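Local coordinates for beta-N-acetylhexosaminidase (Bacteroides fragilis, PDB 4PYS), which is probably a family 20 glycoside hydrolase that removes terminal beta-linked N-acetylhexosamine residues from glycans, at residues 367-370 and 371-374; 422-425 and 426-430. One frame throughout, in Å; residues are numbered along the deposited sequence.

How the interactions relate
Interaction 1 and interaction 2 both belong to the family 20 catalytic domain, a (beta/alpha)8 barrel, and their centres lie about 14 Å apart. Interaction 1 comes first along the chain, in the opening turns of helix 369-376, which lies, after the short helix 363-366, between strand 356-360 and the parallel strand 381-383. Interaction 2 follows, where the loop after helix 409-415 turns into strand 428-435; that strand pairs with 381-383 and with 132-138, so it closes the barrel. The two meet directly through hydrophobic packing, L371 CD1 lying 3.5 Å from I428 CD1. Strand 381-383 touches both, through V381, so the outer helix is seated on the strands of the wall, against V381 and I428.

Interaction 1: 367-370 and 371-374; sequences RDLA and LKNA
D368 and K372 meet at the first turn of helix 369-376, a helix in the beta-alpha-beta crossover between strands 356-360 and 381-383 of the catalytic barrel. D368 is the N-cap residue by position, but it takes part through its carbonyl: K372 N donates to D368 O at 2.8 Å. The D368 carboxylate makes no capping bond. On this solvent side the fit is loose. The carboxylate crosses the lysine chain at a slant, with D368 OD1 3.5 Å from K372 CE, while K372 NZ stops short of a salt bridge, 4.2 Å from D368 OD1. Bends at chi3 (-85°) and chi4 (87°) carry K372 NZ back over L369, to 4.0 Å from L369 CD1, and any pull between the opposite charges is probably modest.

The flank nearer I345 is firmer. N373 lays its amide against the leucine, ND2 to L369 CD1 being 3.8 Å, and that same ND2 donates to I345 O, which fixes the amide. N373 N donates to L369 O at 3.0 Å.

The buried face is the tight part: A370 and L371 lie on W360, L371 and A374 on V381. Here A374 N bonds to A370 O at 2.9 Å, and the methyl A374 CB presses to within 3.2 Å of that oxygen.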
# COMPACT_ATOMS: atom_id res chain seq x y z
N ARG A 367 -17.89 -4.28 12.61
CA ARG A 367 -18.09 -5.32 11.60
C ARG A 367 -18.10 -4.74 10.18
O ARG A 367 -17.16 -4.05 9.78
CB ARG A 367 -19.37 -6.12 11.88
CG ARG A 367 -19.36 -6.89 13.20
CD ARG A 367 -18.25 -7.95 13.22
NE ARG A 367 -18.31 -8.80 14.40
CZ ARG A 367 -17.54 -8.66 15.48
NH1 ARG A 367 -17.68 -9.48 16.51
NH2 ARG A 367 -16.63 -7.69 15.53
N ASP A 368 -19.17 -4.99 9.43
CA ASP A 368 -19.22 -4.53 8.04
C ASP A 368 -20.05 -3.27 7.82
O ASP A 368 -20.50 -3.02 6.70
CB ASP A 368 -19.72 -5.65 7.12
CG ASP A 368 -21.10 -6.14 7.51
OD1 ASP A 368 -21.51 -5.91 8.66
OD2 ASP A 368 -21.76 -6.76 6.65
N LEU A 369 -20.23 -2.46 8.87
CA LEU A 369 -21.04 -1.24 8.76
C LEU A 369 -20.60 -0.34 7.61
O LEU A 369 -21.43 0.13 6.83
CB LEU A 369 -21.03 -0.45 10.08
CG LEU A 369 -21.88 0.83 10.10
CD1 LEU A 369 -23.31 0.53 9.69
CD2 LEU A 369 -21.86 1.49 11.47
N ALA A 370 -19.30 -0.09 7.48
CA ALA A 370 -18.82 0.81 6.43
C ALA A 370 -19.02 0.22 5.05
O ALA A 370 -19.36 0.93 4.10
CB ALA A 370 -17.36 1.14 6.64
N LEU A 371 -18.78 -1.08 4.94
CA LEU A 371 -19.03 -1.79 3.70
C LEU A 371 -20.49 -1.65 3.31
O LEU A 371 -20.82 -1.35 2.16
CB LEU A 371 -18.67 -3.27 3.85
CG LEU A 371 -19.06 -4.16 2.68
CD1 LEU A 371 -18.30 -3.74 1.46
CD2 LEU A 371 -18.81 -5.63 2.97
N LYS A 372 -21.39 -1.87 4.27
CA LYS A 372 -22.82 -1.78 3.99
C LYS A 372 -23.28 -0.38 3.58
O LYS A 372 -24.09 -0.22 2.68
CB LYS A 372 -23.64 -2.29 5.19
CG LYS A 372 -23.73 -3.81 5.28
CD LYS A 372 -24.85 -4.27 6.22
CE LYS A 372 -24.41 -4.31 7.68
NZ LYS A 372 -24.59 -3.01 8.39
N ASN A 373 -22.75 0.65 4.24
CA ASN A 373 -23.17 2.01 3.91
C ASN A 373 -22.54 2.52 2.61
O ASN A 373 -23.14 3.32 1.89
CB ASN A 373 -22.88 2.97 5.07
CG ASN A 373 -23.82 2.74 6.24
OD1 ASN A 373 -24.74 1.93 6.15
ND2 ASN A 373 -23.59 3.45 7.34
N ALA A 374 -21.34 2.04 2.31
CA ALA A 374 -20.71 2.37 1.04
C ALA A 374 -21.51 1.82 -0.14
O ALA A 374 -21.69 2.51 -1.14
CB ALA A 374 -19.28 1.87 1.01

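Interaction 2: 422-425 and 426-430; sequences REEN and PLILG
An Asx turn nested in a type I beta turn, N425-P426-L427-I428, brings the chain into strand 428-435 of the catalytic barrel. N425 supplies both acceptors. Its backbone O takes the N-H of I428 at 3.0 Å, closing the beta turn, and its side-chain OD1 takes the N-H of L427 at 3.2 Å. Both bonds are straight at the hydrogen (162°), yet each donor stands above the plane of its carbonyl. With chi1 at -151°, the asparagine swings CG away from its own N and over the turn, where it lies alongside the L427 side chain; OD1 comes 3.3 Å from L427 CG. P426, whose ring nitrogen has no hydrogen to give, takes the second position of the turn. Water 1 donates to I428 O at 2.9 Å and also, over a short distance, to N425 O.

A separate contact joins E424 to I428. CG1 of the isoleucine sits squarely over one face of the carboxylate, 3.6 Å from E424 CD, and the extended glutamate chain holds the group there. A salt bridge from E424 OE1 to R420 meets its charge, while the contact with I428, the first residue of the strand, is van der Waals. I428 also packs on V381 and C383 of the neighbouring strand. An asparagine followed by proline, bonded in this double fashion, is the signature of an Asx-Pro turn.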
# COMPACT_ATOMS: atom_id res chain seq x y z
N ARG A 422 -15.84 -14.53 -3.64
CA ARG A 422 -17.02 -14.54 -4.51
C ARG A 422 -17.14 -13.24 -5.30
O ARG A 422 -17.05 -12.15 -4.71
CB ARG A 422 -18.29 -14.80 -3.70
CG ARG A 422 -18.71 -16.23 -3.75
CD ARG A 422 -20.11 -16.46 -3.21
NE ARG A 422 -21.14 -16.01 -4.14
CZ ARG A 422 -21.99 -15.02 -3.86
NH1 ARG A 422 -22.91 -14.67 -4.75
NH2 ARG A 422 -21.91 -14.39 -2.70
N GLU A 423 -17.34 -13.38 -6.62
CA GLU A 423 -17.29 -12.29 -7.62
C GLU A 423 -17.71 -10.92 -7.10
O GLU A 423 -16.86 -10.07 -6.81
CB GLU A 423 -18.13 -12.66 -8.85
N GLU A 424 -19.03 -10.71 -7.04
CA GLU A 424 -19.61 -9.60 -6.28
C GLU A 424 -19.58 -8.24 -7.01
O GLU A 424 -18.93 -8.09 -8.05
CB GLU A 424 -18.95 -9.57 -4.89
CG GLU A 424 -19.24 -8.40 -3.97
CD GLU A 424 -18.39 -8.44 -2.73
OE1 GLU A 424 -18.87 -8.01 -1.66
OE2 GLU A 424 -17.23 -8.92 -2.82
N ASN A 425 -20.36 -7.30 -6.48
CA ASN A 425 -20.32 -5.88 -6.80
C ASN A 425 -18.96 -5.35 -7.23
O ASN A 425 -18.01 -5.42 -6.46
CB ASN A 425 -20.77 -5.13 -5.55
CG ASN A 425 -21.45 -3.83 -5.86
OD1 ASN A 425 -21.11 -3.14 -6.82
ND2 ASN A 425 -22.42 -3.46 -5.03
N PRO A 426 -18.86 -4.80 -8.45
CA PRO A 426 -17.59 -4.22 -8.92
C PRO A 426 -17.16 -3.00 -8.11
O PRO A 426 -16.02 -2.54 -8.26
CB PRO A 426 -17.91 -3.81 -10.37
CG PRO A 426 -19.39 -3.68 -10.42
CD PRO A 426 -19.91 -4.73 -9.47
N LEU A 427 -18.05 -2.49 -7.25
CA LEU A 427 -17.69 -1.46 -6.28
C LEU A 427 -16.57 -1.91 -5.35
O LEU A 427 -15.79 -1.09 -4.85
CB LEU A 427 -18.90 -1.05 -5.44
CG LEU A 427 -19.99 -0.17 -6.07
CD1 LEU A 427 -21.06 0.16 -5.03
CD2 LEU A 427 -19.39 1.10 -6.66
N ILE A 428 -16.48 -3.21 -5.08
CA ILE A 428 -15.40 -3.73 -4.23
C ILE A 428 -14.10 -3.82 -5.03
O ILE A 428 -13.95 -4.67 -5.90
CB ILE A 428 -15.74 -5.12 -3.66
CG1 ILE A 428 -17.11 -5.11 -3.00
CG2 ILE A 428 -14.66 -5.57 -2.69
CD1 ILE A 428 -17.19 -4.15 -1.85
N LEU A 429 -13.16 -2.94 -4.71
CA LEU A 429 -11.97 -2.75 -5.53
C LEU A 429 -10.88 -3.77 -5.23
O LEU A 429 -10.16 -4.19 -6.14
CB LEU A 429 -11.40 -1.35 -5.32
CG LEU A 429 -12.30 -0.19 -5.73
CD1 LEU A 429 -11.56 1.11 -5.51
CD2 LEU A 429 -12.75 -0.34 -7.18
N GLY A 430 -10.75 -4.13 -3.96
CA GLY A 430 -9.70 -5.06 -3.58
C GLY A 430 -9.44 -4.98 -2.09
O GLY A 430 -10.35 -4.69 -1.31
O HOH W 1 -15.83 -6.62 -6.97